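Local coordinates for protein isocitrate dehydrogenase [NAD] subunit 1, mitochondrial (Saccharomyces cerevisiae, PDB 3BLX) that forms part of the hetero-octameric mitochondrial enzyme that oxidatively decarboxylates isocitrate to 2-oxoglutarate with NAD+ in the citric acid cycle, and also binds mitochondrial mRNA leaders, at residues 152-157 / 189-194; 158-163 / 195-200; 218-223 / 241-246; 99-104 / 264-269. All blocks are in the same frame, centred on the assembly; numbering follows the deposited sequence.

Interaction 1: residues 152-157 / 189-194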
loop_
_atom_site.group_PDB
_atom_site.type_symbol
_atom_site.label_atom_id
_atom_site.label_comp_id
_atom_site.label_asym_id
_atom_site.label_seq_id
_atom_site.Cartn_x
_atom_site.Cartn_y
_atom_site.Cartn_z
ATOM N N LYS E 152 21.645 -16.582 -11.520
ATOM C CA LYS E 152 20.583 -15.878 -12.236
ATOM C C LYS E 152 19.225 -16.505 -11.899
ATOM O O LYS E 152 19.166 -17.680 -11.599
ATOM C CB LYS E 152 20.852 -15.887 -13.749
ATOM C CG LYS E 152 22.020 -15.013 -14.211
ATOM C CD LYS E 152 22.265 -15.177 -15.719
ATOM C CE LYS E 152 23.614 -14.612 -16.201
ATOM N NZ LYS E 152 23.940 -15.058 -17.610
ATOM N N VAL E 153 18.145 -15.723 -11.901
ATOM C CA VAL E 153 16.817 -16.273 -11.595
ATOM C C VAL E 153 15.806 -16.171 -12.729
ATOM O O VAL E 153 15.851 -15.284 -13.556
ATOM C CB VAL E 153 16.174 -15.646 -10.345
ATOM C CG1 VAL E 153 17.065 -15.824 -9.127
ATOM C CG2 VAL E 153 15.884 -14.197 -10.592
ATOM N N MET E 154 14.903 -17.125 -12.763
ATOM C CA MET E 154 13.807 -17.148 -13.709
ATOM C C MET E 154 12.604 -17.425 -12.828
ATOM O O MET E 154 12.596 -18.410 -12.092
ATOM C CB MET E 154 13.998 -18.313 -14.686
ATOM C CG MET E 154 12.774 -18.691 -15.531
ATOM S SD MET E 154 12.834 -17.961 -17.182
ATOM C CE MET E 154 14.577 -18.169 -17.629
ATOM N N THR E 155 11.596 -16.565 -12.867
ATOM C CA THR E 155 10.465 -16.741 -11.955
ATOM C C THR E 155 9.156 -16.778 -12.708
ATOM O O THR E 155 9.018 -16.167 -13.752
ATOM C CB THR E 155 10.376 -15.635 -10.878
ATOM O OG1 THR E 155 9.646 -14.502 -11.381
ATOM C CG2 THR E 155 11.755 -15.204 -10.399
ATOM N N ARG E 156 8.175 -17.461 -12.151
ATOM C CA ARG E 156 6.942 -17.686 -12.878
ATOM C C ARG E 156 6.108 -16.406 -13.070
ATOM O O ARG E 156 5.542 -16.179 -14.141
ATOM C CB ARG E 156 6.131 -18.858 -12.269
ATOM C CG ARG E 156 4.918 -18.484 -11.448
ATOM C CD ARG E 156 4.102 -19.728 -11.050
ATOM N NE ARG E 156 3.670 -20.517 -12.205
ATOM C CZ ARG E 156 4.169 -21.716 -12.529
ATOM N NH1 ARG E 156 5.120 -22.299 -11.764
ATOM N NH2 ARG E 156 3.712 -22.344 -13.620
ATOM N N PRO E 157 6.047 -15.538 -12.056
ATOM C CA PRO E 157 5.275 -14.311 -12.311
ATOM C C PRO E 157 5.882 -13.456 -13.427
ATOM O O PRO E 157 5.136 -12.952 -14.267
ATOM C CB PRO E 157 5.337 -13.554 -10.973
ATOM C CG PRO E 157 5.712 -14.598 -9.957
ATOM C CD PRO E 157 6.585 -15.581 -10.683
ATOM N N LEU E 189 15.145 -27.098 -15.847
ATOM C CA LEU E 189 14.286 -26.519 -14.830
ATOM C C LEU E 189 13.840 -25.100 -15.193
ATOM O O LEU E 189 12.637 -24.821 -15.311
ATOM C CB LEU E 189 15.031 -26.478 -13.507
ATOM C CG LEU E 189 14.216 -26.954 -12.315
ATOM C CD1 LEU E 189 13.611 -28.304 -12.663
ATOM C CD2 LEU E 189 15.132 -27.042 -11.094
ATOM N N GLY E 190 14.824 -24.211 -15.363
ATOM C CA GLY E 190 14.584 -22.799 -15.616
ATOM C C GLY E 190 13.956 -22.500 -16.965
ATOM O O GLY E 190 12.937 -21.803 -17.050
ATOM N N ASP E 191 14.564 -23.013 -18.029
ATOM C CA ASP E 191 14.035 -22.779 -19.368
ATOM C C ASP E 191 12.883 -23.743 -19.654
ATOM O O ASP E 191 12.077 -23.508 -20.551
ATOM C CB ASP E 191 15.141 -22.836 -20.437
ATOM C CG ASP E 191 15.968 -21.537 -20.506
ATOM O OD1 ASP E 191 16.069 -20.809 -19.481
ATOM O OD2 ASP E 191 16.522 -21.244 -21.590
ATOM N N GLY E 192 12.796 -24.816 -18.869
ATOM C CA GLY E 192 11.625 -25.678 -18.889
ATOM C C GLY E 192 10.404 -24.917 -18.395
ATOM O O GLY E 192 9.341 -24.930 -19.016
ATOM N N LEU E 193 10.566 -24.231 -17.268
ATOM C CA LEU E 193 9.530 -23.354 -16.730
ATOM C C LEU E 193 9.020 -22.357 -17.767
ATOM O O LEU E 193 7.811 -22.172 -17.949
ATOM C CB LEU E 193 10.101 -22.583 -15.552
ATOM C CG LEU E 193 9.171 -21.684 -14.743
ATOM C CD1 LEU E 193 8.138 -22.527 -14.046
ATOM C CD2 LEU E 193 9.956 -20.882 -13.723
ATOM N N PHE E 194 9.970 -21.715 -18.441
ATOM C CA PHE E 194 9.665 -20.758 -19.496
ATOM C C PHE E 194 8.823 -21.335 -20.654
ATOM O O PHE E 194 7.746 -20.812 -20.960
ATOM C CB PHE E 194 10.956 -20.167 -20.051
ATOM C CG PHE E 194 10.728 -18.971 -20.925
ATOM C CD1 PHE E 194 10.606 -17.692 -20.365
ATOM C CD2 PHE E 194 10.612 -19.121 -22.304
ATOM C CE1 PHE E 194 10.376 -16.586 -21.168
ATOM C CE2 PHE E 194 10.378 -18.011 -23.118
ATOM C CZ PHE E 194 10.253 -16.743 -22.550
#

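Interaction 2: residues 158-163 / 195-200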
loop_
_atom_site.group_PDB
_atom_site.type_symbol
_atom_site.label_atom_id
_atom_site.label_comp_id
_atom_site.label_asym_id
_atom_site.label_seq_id
_atom_site.Cartn_x
_atom_site.Cartn_y
_atom_site.Cartn_z
ATOM N N LYS E 158 7.203 -13.292 -13.447
ATOM C CA LYS E 158 7.805 -12.540 -14.539
ATOM C C LYS E 158 7.554 -13.237 -15.875
ATOM O O LYS E 158 7.277 -12.573 -16.877
ATOM C CB LYS E 158 9.297 -12.289 -14.327
ATOM C CG LYS E 158 9.622 -10.931 -13.765
ATOM C CD LYS E 158 9.584 -10.896 -12.251
ATOM C CE LYS E 158 10.212 -9.602 -11.718
ATOM N NZ LYS E 158 11.672 -9.491 -12.046
ATOM N N THR E 159 7.612 -14.565 -15.913
ATOM C CA THR E 159 7.399 -15.205 -17.210
ATOM C C THR E 159 5.939 -15.263 -17.654
ATOM O O THR E 159 5.641 -15.320 -18.844
ATOM C CB THR E 159 8.223 -16.525 -17.440
ATOM O OG1 THR E 159 7.359 -17.566 -17.889
ATOM C CG2 THR E 159 8.889 -16.951 -16.227
ATOM N N GLU E 160 5.028 -15.207 -16.696
ATOM C CA GLU E 160 3.610 -15.081 -17.019
ATOM C C GLU E 160 3.287 -13.733 -17.677
ATOM O O GLU E 160 2.581 -13.692 -18.691
ATOM C CB GLU E 160 2.754 -15.303 -15.774
ATOM C CG GLU E 160 2.607 -16.792 -15.383
ATOM C CD GLU E 160 1.736 -16.996 -14.124
ATOM O OE1 GLU E 160 1.128 -16.005 -13.638
ATOM O OE2 GLU E 160 1.669 -18.146 -13.622
ATOM N N ARG E 161 3.792 -12.639 -17.099
ATOM C CA ARG E 161 3.653 -11.309 -17.699
ATOM C C ARG E 161 4.110 -11.312 -19.150
ATOM O O ARG E 161 3.403 -10.813 -20.045
ATOM C CB ARG E 161 4.534 -10.295 -16.998
ATOM C CG ARG E 161 3.850 -9.411 -16.092
ATOM C CD ARG E 161 4.691 -8.165 -15.814
ATOM N NE ARG E 161 6.112 -8.409 -15.533
ATOM C CZ ARG E 161 6.828 -7.597 -14.760
ATOM N NH1 ARG E 161 6.220 -6.572 -14.188
ATOM N NH2 ARG E 161 8.114 -7.816 -14.525
ATOM N N ILE E 162 5.314 -11.839 -19.382
ATOM C CA ILE E 162 5.883 -11.696 -20.706
ATOM C C ILE E 162 5.085 -12.555 -21.690
ATOM O O ILE E 162 4.884 -12.180 -22.837
ATOM C CB ILE E 162 7.417 -11.938 -20.757
ATOM C CG1 ILE E 162 7.992 -11.217 -21.972
ATOM C CG2 ILE E 162 7.757 -13.415 -20.811
ATOM C CD1 ILE E 162 7.622 -9.743 -22.005
ATOM N N ALA E 163 4.574 -13.681 -21.218
ATOM C CA ALA E 163 3.692 -14.511 -22.040
ATOM C C ALA E 163 2.418 -13.759 -22.420
ATOM O O ALA E 163 2.013 -13.754 -23.580
ATOM C CB ALA E 163 3.324 -15.767 -21.311
ATOM N N ARG E 195 9.323 -22.387 -21.304
ATOM C CA ARG E 195 8.584 -23.095 -22.351
ATOM C C ARG E 195 7.209 -23.560 -21.897
ATOM O O ARG E 195 6.230 -23.427 -22.635
ATOM C CB ARG E 195 9.371 -24.322 -22.811
ATOM C CG ARG E 195 8.596 -25.245 -23.729
ATOM C CD ARG E 195 9.224 -26.633 -23.772
ATOM N NE ARG E 195 9.153 -27.288 -22.464
ATOM C CZ ARG E 195 10.039 -28.184 -22.014
ATOM N NH1 ARG E 195 11.081 -28.547 -22.771
ATOM N NH2 ARG E 195 9.889 -28.715 -20.795
ATOM N N ASN E 196 7.129 -24.116 -20.689
ATOM C CA ASN E 196 5.848 -24.617 -20.186
ATOM C C ASN E 196 4.840 -23.521 -19.954
ATOM O O ASN E 196 3.711 -23.620 -20.440
ATOM C CB ASN E 196 6.031 -25.405 -18.902
ATOM C CG ASN E 196 6.744 -26.702 -19.142
ATOM O OD1 ASN E 196 6.803 -27.191 -20.292
ATOM N ND2 ASN E 196 7.322 -27.266 -18.078
ATOM N N ILE E 197 5.244 -22.479 -19.222
ATOM C CA ILE E 197 4.335 -21.391 -18.939
ATOM C C ILE E 197 3.807 -20.759 -20.225
ATOM O O ILE E 197 2.620 -20.444 -20.309
ATOM C CB ILE E 197 4.967 -20.332 -18.051
ATOM C CG1 ILE E 197 5.183 -20.906 -16.652
ATOM C CG2 ILE E 197 4.079 -19.096 -18.008
ATOM C CD1 ILE E 197 6.069 -20.031 -15.731
ATOM N N ILE E 198 4.673 -20.592 -21.229
ATOM C CA ILE E 198 4.233 -19.929 -22.450
ATOM C C ILE E 198 3.207 -20.811 -23.145
ATOM O O ILE E 198 2.154 -20.339 -23.548
ATOM C CB ILE E 198 5.378 -19.624 -23.445
ATOM C CG1 ILE E 198 6.493 -18.791 -22.801
ATOM C CG2 ILE E 198 4.826 -18.882 -24.668
ATOM C CD1 ILE E 198 6.128 -17.367 -22.617
ATOM N N THR E 199 3.511 -22.095 -23.288
ATOM C CA THR E 199 2.589 -22.998 -23.981
ATOM C C THR E 199 1.256 -23.200 -23.227
ATOM O O THR E 199 0.216 -23.344 -23.867
ATOM C CB THR E 199 3.238 -24.375 -24.363
ATOM O OG1 THR E 199 3.406 -25.179 -23.195
ATOM C CG2 THR E 199 4.598 -24.176 -25.035
ATOM N N GLU E 200 1.272 -23.185 -21.891
ATOM C CA GLU E 200 0.027 -23.318 -21.127
ATOM C C GLU E 200 -0.856 -22.088 -21.264
ATOM O O GLU E 200 -2.059 -22.196 -21.465
ATOM C CB GLU E 200 0.285 -23.571 -19.631
ATOM C CG GLU E 200 0.988 -24.903 -19.300
ATOM C CD GLU E 200 1.576 -24.930 -17.880
ATOM O OE1 GLU E 200 1.295 -23.986 -17.087
ATOM O OE2 GLU E 200 2.317 -25.895 -17.568
#

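Interaction 3: residues 218-223 / 241-246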
loop_
_atom_site.group_PDB
_atom_site.type_symbol
_atom_site.label_atom_id
_atom_site.label_comp_id
_atom_site.label_asym_id
_atom_site.label_seq_id
_atom_site.Cartn_x
_atom_site.Cartn_y
_atom_site.Cartn_z
ATOM N N ASN E 218 18.845 -24.104 -32.450
ATOM C CA ASN E 218 18.094 -24.434 -33.652
ATOM C C ASN E 218 17.400 -23.192 -34.230
ATOM O O ASN E 218 17.324 -23.020 -35.444
ATOM C CB ASN E 218 17.095 -25.576 -33.385
ATOM C CG ASN E 218 16.377 -26.040 -34.653
ATOM O OD1 ASN E 218 15.140 -26.142 -34.679
ATOM N ND2 ASN E 218 17.145 -26.310 -35.718
ATOM N N ALA E 219 16.914 -22.314 -33.361
ATOM C CA ALA E 219 16.216 -21.106 -33.817
ATOM C C ALA E 219 17.170 -20.144 -34.541
ATOM O O ALA E 219 16.793 -19.483 -35.519
ATOM C CB ALA E 219 15.536 -20.405 -32.649
ATOM N N SER E 220 18.401 -20.069 -34.049
ATOM C CA SER E 220 19.436 -19.288 -34.704
ATOM C C SER E 220 19.660 -19.782 -36.132
ATOM O O SER E 220 19.621 -18.992 -37.077
ATOM C CB SER E 220 20.739 -19.392 -33.922
ATOM O OG SER E 220 20.622 -18.720 -32.682
ATOM N N MET E 221 19.907 -21.081 -36.275
ATOM C CA MET E 221 20.114 -21.700 -37.576
ATOM C C MET E 221 18.897 -21.453 -38.464
ATOM O O MET E 221 19.014 -20.999 -39.606
ATOM C CB MET E 221 20.340 -23.202 -37.396
ATOM C CG MET E 221 20.833 -23.919 -38.633
ATOM S SD MET E 221 20.865 -25.686 -38.346
ATOM C CE MET E 221 19.128 -26.105 -38.672
ATOM N N GLN E 222 17.729 -21.734 -37.922
ATOM C CA GLN E 222 16.486 -21.579 -38.660
ATOM C C GLN E 222 16.235 -20.114 -39.076
ATOM O O GLN E 222 15.620 -19.841 -40.102
ATOM C CB GLN E 222 15.333 -22.097 -37.795
ATOM C CG GLN E 222 14.345 -22.970 -38.519
ATOM C CD GLN E 222 14.979 -24.215 -39.078
ATOM O OE1 GLN E 222 14.743 -24.574 -40.233
ATOM N NE2 GLN E 222 15.799 -24.883 -38.267
ATOM N N ALA E 223 16.702 -19.169 -38.271
ATOM C CA ALA E 223 16.432 -17.761 -38.554
ATOM C C ALA E 223 17.250 -17.194 -39.727
ATOM O O ALA E 223 16.776 -16.306 -40.453
ATOM C CB ALA E 223 16.645 -16.895 -37.300
ATOM N N THR E 241 18.938 -10.647 -27.617
ATOM C CA THR E 241 19.940 -9.852 -28.292
ATOM C C THR E 241 20.451 -10.578 -29.544
ATOM O O THR E 241 20.569 -9.969 -30.616
ATOM C CB THR E 241 21.096 -9.528 -27.350
ATOM O OG1 THR E 241 20.943 -8.184 -26.873
ATOM C CG2 THR E 241 22.444 -9.659 -28.061
ATOM N N ILE E 242 20.747 -11.871 -29.408
ATOM C CA ILE E 242 21.195 -12.662 -30.540
ATOM C C ILE E 242 20.125 -12.776 -31.622
ATOM O O ILE E 242 20.385 -12.477 -32.785
ATOM C CB ILE E 242 21.668 -14.053 -30.107
ATOM C CG1 ILE E 242 23.040 -13.930 -29.447
ATOM C CG2 ILE E 242 21.729 -14.988 -31.289
ATOM C CD1 ILE E 242 23.372 -15.069 -28.534
ATOM N N LEU E 243 18.922 -13.201 -31.267
ATOM C CA LEU E 243 17.861 -13.272 -32.271
ATOM C C LEU E 243 17.609 -11.933 -32.940
ATOM O O LEU E 243 17.372 -11.866 -34.136
ATOM C CB LEU E 243 16.565 -13.782 -31.670
ATOM C CG LEU E 243 16.656 -15.233 -31.225
ATOM C CD1 LEU E 243 15.345 -15.636 -30.599
ATOM C CD2 LEU E 243 16.994 -16.112 -32.416
ATOM N N GLY E 244 17.673 -10.857 -32.167
ATOM C CA GLY E 244 17.446 -9.522 -32.697
ATOM C C GLY E 244 18.495 -9.098 -33.704
ATOM O O GLY E 244 18.205 -8.443 -34.684
ATOM N N ASN E 245 19.736 -9.471 -33.470
ATOM C CA ASN E 245 20.762 -9.114 -34.411
ATOM C C ASN E 245 20.715 -9.900 -35.706
ATOM O O ASN E 245 21.093 -9.377 -36.744
ATOM C CB ASN E 245 22.121 -9.119 -33.750
ATOM C CG ASN E 245 22.369 -7.834 -32.958
ATOM O OD1 ASN E 245 22.329 -6.721 -33.508
ATOM N ND2 ASN E 245 22.594 -7.975 -31.664
ATOM N N ILE E 246 20.213 -11.131 -35.660
ATOM C CA ILE E 246 19.958 -11.877 -36.888
ATOM C C ILE E 246 18.848 -11.179 -37.626
ATOM O O ILE E 246 18.904 -10.973 -38.835
ATOM C CB ILE E 246 19.520 -13.319 -36.612
ATOM C CG1 ILE E 246 20.696 -14.143 -36.078
ATOM C CG2 ILE E 246 18.959 -13.936 -37.862
ATOM C CD1 ILE E 246 20.270 -15.343 -35.380
#

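Interaction 4: residues 99-104 / 264-269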
loop_
_atom_site.group_PDB
_atom_site.type_symbol
_atom_site.label_atom_id
_atom_site.label_comp_id
_atom_site.label_asym_id
_atom_site.label_seq_id
_atom_site.Cartn_x
_atom_site.Cartn_y
_atom_site.Cartn_z
ATOM N N LYS E 99 14.475 -1.191 -13.290
ATOM C CA LYS E 99 14.277 -1.331 -11.835
ATOM C C LYS E 99 13.243 -0.368 -11.265
ATOM O O LYS E 99 12.456 -0.761 -10.426
ATOM C CB LYS E 99 15.577 -1.142 -11.028
ATOM C CG LYS E 99 16.801 -1.906 -11.505
ATOM C CD LYS E 99 16.761 -3.383 -11.216
ATOM C CE LYS E 99 18.083 -4.061 -11.629
ATOM N NZ LYS E 99 17.930 -5.533 -11.845
ATOM N N GLN E 100 13.268 0.889 -11.693
ATOM C CA GLN E 100 12.358 1.879 -11.135
ATOM C C GLN E 100 11.019 1.943 -11.849
ATOM O O GLN E 100 9.999 2.174 -11.217
ATOM C CB GLN E 100 12.991 3.265 -11.105
ATOM C CG GLN E 100 14.145 3.390 -10.153
ATOM C CD GLN E 100 14.687 4.793 -10.104
ATOM O OE1 GLN E 100 13.986 5.721 -9.696
ATOM N NE2 GLN E 100 15.946 4.963 -10.525
ATOM N N LEU E 101 11.004 1.739 -13.161
ATOM C CA LEU E 101 9.745 1.878 -13.884
ATOM C C LEU E 101 9.139 0.527 -14.217
ATOM O O LEU E 101 8.039 0.446 -14.734
ATOM C CB LEU E 101 9.948 2.676 -15.159
ATOM C CG LEU E 101 10.415 4.097 -14.983
ATOM C CD1 LEU E 101 10.316 4.741 -16.344
ATOM C CD2 LEU E 101 9.544 4.808 -13.929
ATOM N N ASP E 102 9.867 -0.538 -13.923
ATOM C CA ASP E 102 9.397 -1.892 -14.202
ATOM C C ASP E 102 8.963 -2.091 -15.665
ATOM O O ASP E 102 7.934 -2.685 -15.958
ATOM C CB ASP E 102 8.292 -2.298 -13.221
ATOM C CG ASP E 102 8.111 -3.825 -13.124
ATOM O OD1 ASP E 102 9.076 -4.590 -13.399
ATOM O OD2 ASP E 102 6.994 -4.267 -12.760
ATOM N N ILE E 103 9.770 -1.581 -16.582
ATOM C CA ILE E 103 9.522 -1.759 -18.006
ATOM C C ILE E 103 10.074 -3.111 -18.401
ATOM O O ILE E 103 11.288 -3.302 -18.438
ATOM C CB ILE E 103 10.211 -0.655 -18.792
ATOM C CG1 ILE E 103 9.526 0.683 -18.484
ATOM C CG2 ILE E 103 10.131 -0.922 -20.250
ATOM C CD1 ILE E 103 10.195 1.873 -19.117
ATOM N N TYR E 104 9.192 -4.058 -18.698
ATOM C CA TYR E 104 9.569 -5.475 -18.700
ATOM C C TYR E 104 9.518 -6.154 -20.054
ATOM O O TYR E 104 9.868 -7.335 -20.203
ATOM C CB TYR E 104 8.662 -6.267 -17.741
ATOM C CG TYR E 104 7.189 -6.272 -18.116
ATOM C CD1 TYR E 104 6.297 -5.374 -17.532
ATOM C CD2 TYR E 104 6.688 -7.168 -19.051
ATOM C CE1 TYR E 104 4.948 -5.351 -17.877
ATOM C CE2 TYR E 104 5.325 -7.152 -19.410
ATOM C CZ TYR E 104 4.460 -6.252 -18.810
ATOM O OH TYR E 104 3.110 -6.248 -19.136
ATOM N N ARG E 264 3.777 -1.711 -17.250
ATOM C CA ARG E 264 2.355 -1.547 -17.049
ATOM C C ARG E 264 1.921 -0.092 -17.229
ATOM O O ARG E 264 0.935 0.181 -17.892
ATOM C CB ARG E 264 1.950 -2.078 -15.675
ATOM C CG ARG E 264 0.449 -1.991 -15.455
ATOM C CD ARG E 264 0.051 -2.322 -14.031
ATOM N NE ARG E 264 -1.320 -1.863 -13.757
ATOM C CZ ARG E 264 -2.446 -2.464 -14.187
ATOM N NH1 ARG E 264 -2.397 -3.587 -14.929
ATOM N NH2 ARG E 264 -3.638 -1.943 -13.869
ATOM N N ASP E 265 2.681 0.831 -16.653
ATOM C CA ASP E 265 2.316 2.242 -16.656
ATOM C C ASP E 265 3.130 3.120 -17.600
ATOM O O ASP E 265 2.803 4.279 -17.795
ATOM C CB ASP E 265 2.458 2.815 -15.238
ATOM C CG ASP E 265 1.544 2.113 -14.224
ATOM O OD1 ASP E 265 0.362 1.860 -14.566
ATOM O OD2 ASP E 265 2.004 1.832 -13.080
ATOM N N TYR E 266 4.203 2.574 -18.158
ATOM C CA TYR E 266 5.140 3.372 -18.935
ATOM C C TYR E 266 5.451 2.753 -20.289
ATOM O O TYR E 266 5.353 1.536 -20.468
ATOM C CB TYR E 266 6.436 3.580 -18.153
ATOM C CG TYR E 266 6.222 4.108 -16.763
ATOM C CD1 TYR E 266 6.305 3.269 -15.673
ATOM C CD2 TYR E 266 5.891 5.430 -16.544
ATOM C CE1 TYR E 266 6.087 3.719 -14.401
ATOM C CE2 TYR E 266 5.664 5.907 -15.269
ATOM C CZ TYR E 266 5.761 5.039 -14.196
ATOM O OH TYR E 266 5.536 5.499 -12.908
ATOM N N ALA E 267 5.794 3.588 -21.257
ATOM C CA ALA E 267 6.230 3.081 -22.545
ATOM C C ALA E 267 7.353 3.978 -23.021
ATOM O O ALA E 267 7.304 5.198 -22.874
ATOM C CB ALA E 267 5.094 3.066 -23.526
ATOM N N VAL E 268 8.379 3.374 -23.583
ATOM C CA VAL E 268 9.502 4.143 -24.086
ATOM C C VAL E 268 9.855 3.607 -25.463
ATOM O O VAL E 268 10.113 2.414 -25.625
ATOM C CB VAL E 268 10.729 3.997 -23.160
ATOM C CG1 VAL E 268 11.974 4.536 -23.839
ATOM C CG2 VAL E 268 10.496 4.678 -21.820
ATOM N N PHE E 269 9.857 4.486 -26.456
ATOM C CA PHE E 269 10.086 4.067 -27.838
ATOM C C PHE E 269 11.493 4.381 -28.290
ATOM O O PHE E 269 12.035 5.417 -27.930
ATOM C CB PHE E 269 9.037 4.691 -28.758
ATOM C CG PHE E 269 7.648 4.242 -28.433
ATOM C CD1 PHE E 269 7.078 3.169 -29.093
ATOM C CD2 PHE E 269 6.957 4.825 -27.392
ATOM C CE1 PHE E 269 5.821 2.736 -28.764
ATOM C CE2 PHE E 269 5.695 4.400 -27.051
ATOM C CZ PHE E 269 5.121 3.348 -27.751
#

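Interaction 1: residues 152-157 / 189-194
Met154 carries most of this contact, reaching from the end of strand 147-155 onto the N-terminal part of helix 190-205. Its CG stands anti to the backbone N (chi1 166°), and the chain then bends twice, so that the thioether lies along the turn instead of pointing straight into it. Met154 CG rests 3.5 Å from Gly190 O. Met154 SD lies 3.9 Å from CD1 of Phe194 in an oblique Met-aromatic contact, and Met154 CE ends 3.6 Å from Asp191 OD1. Leu193 slides past Met154 in the opposite direction, its CD2 4.0 Å from Met154 CG, while its CD1 meets Arg156 NH1 at 3.8 Å. An alanine at Met154 would remove the thioether and would probably leave Phe194 and the Gly190 turn less firmly packed against the strand. Farther out, Asp191 OD2 is hydrogen-bonded to the backbone N of Lys183 and to Tyr239 OH, and Thr155, the N-cap of helix 156-172, bonds through OG1 to Glu133. Strand residues 152-155 pair antiparallel with a strand of a neighbouring subunit 2. Helix 190-205 thus packs on a strand whose sheet runs on into that subunit, consistent with the clasp-like intersubunit sheets of isocitrate dehydrogenases, beside Lys183, probably critical for catalysis.

Interaction 2: residues 158-163 / 195-200
Two branches of Ile197 and the tip of Ile198 point from helix 190-205 at helix 156-172, whose segment crosses theirs at -41° with the axes 9.3 Å apart. Ile197 has CG1 anti to the carbonyl carbon and CG2 anti to the backbone N, which spreads the two branches around the hydroxyl of Thr159. Thr159 OG1 consequently sits 3.5 Å from Ile197 CD1 and 3.6 Å from Ile197 CG2, the two side chains crossing at about a right angle. Glu160 also runs across Ile197, and its CG touches Ile197 CG2 at 3.8 Å while the extended remainder carries the carboxylate onward to weak, long ion pairs with Arg156 and Arg164. Next to Ile197 in sequence, Ile198 bends at chi2 (-75°) and brings CD1 to 3.5 Å from Ala163 CB, one turn beyond Thr159. The small methyl of Ala163 permits the nearest backbone approach in this pair of segments, 5.5 Å between Ala163 CA and Ile198 CA. On the flank, Ile162 leads its CD1 end away, toward Tyr104. No hydrogen bond or salt bridge spans the two segments, and Thr159 OG1 meets Ile197 only by van der Waals contact, so the association rests on aliphatic groups and the methylenes of Glu160, without directional bonds.

Interaction 3: residues 218-223 / 241-246
Apolar contact accounts for the closest meeting of helices 216-225 and 237-251, which run almost parallel here, 7° apart in direction with their axes 10.3 Å from each other. Ala223 CB points toward the second helix and meets Ile246 CG2 at 3.8 Å. The other branch of Ile246, with CG1 anti to the carbonyl carbon, extends along the helix so that CD1 lies 4.1 Å from Ser220 CA. Ile246 therefore spans nearly a full turn of its partner, one branch at each end. Mixed contacts between polar and apolar atoms are looser: Ser220 OG stands 4.1 Å from Ile242 CG2, and Ser220 O lies 4.1 Å from Ile246 CD1. Leu243 brings its end in from the flank, with CD2 4.5 Å from Ser220 OG. No hydrogen bond crosses between the segments; those found run along each helix. Ser220 OG is turned back beside its own backbone N (chi1 -69°) and bonds to Val216 O one turn earlier, which satisfies this buried hydroxyl among hydrocarbon neighbours. Strand 232-235 separates the helices in sequence; side by side they face a neighbouring subunit 2, whose Ile249 packs on Ser220 and Val225 on Asn245, consistent with the helical dimer interface of this family.

Interaction 4: residues 99-104 / 264-269
In the isocitrate/isopropylmalate dehydrogenase fold, the loop joining helix 92-99 to strand 105-111 packs here against the approach to strand 267-269, part of the large mixed sheet. The tight part is mainly apolar and centres on Tyr266. Its ring, with CG anti to the carbonyl carbon (chi1 -52°), presents one face to Leu101, whose CD2 lies 3.9 Å from the ring centroid and 20° off the normal, a CH-pi contact offset toward the rim. Leu101 CB adds to the grip at 3.7 Å from Tyr266 CD1, and the carbonyl oxygen Leu101 O also lies against Tyr266 CD1, at 3.4 Å. On the opposite face sits Asp265 CB, so the ring is held between a leucine methyl and a neighbouring methylene. Deeper in, Ile103 brings CD1 across to within 3.9 Å of Val268 CG2. A serine at Tyr266 would take away the ring and would probably leave Leu101 without its main cross-segment partner, loosening the loop against the strand.

The other side is looser and nearer solvent. Exposed Arg264 leads its guanidinium away from the loop. Asp102, which leaves the preceding helix with positive phi, makes little contact with the strand segment; its OD2 instead forms a salt bridge with Arg161, which also makes a cation-pi contact with Tyr104. Arg98, which probably binds the substrate, immediately precedes the loop segment and lies about 6 Å from Ile103, side chain to side chain. At the thin end of the contact, Tyr104 CE1 stands 3.9 Å from Arg264 N, oblique to the ring.

Following the chain from the N terminus, the loop 99-104 comes first, and interaction 4 closes only when 264-269 returns, so the other three contacts all fall within its span. Next, strand 147-155 runs into helix 156-172; both later meet helix 190-205, and interactions 1 and 2 cross because their segments alternate. The two contacts touch: Phe194 packs on Thr159 and Ile162, and Arg156 on Ile197. Interaction 3 follows in series, pairing helices 216-225 and 237-251 without touching the others. Interactions 2 and 4 join through the Arg161 bridge and through Ile162 CD1, which packs on Tyr104 O, linking helix 156-172 to the loop before strand 105-111.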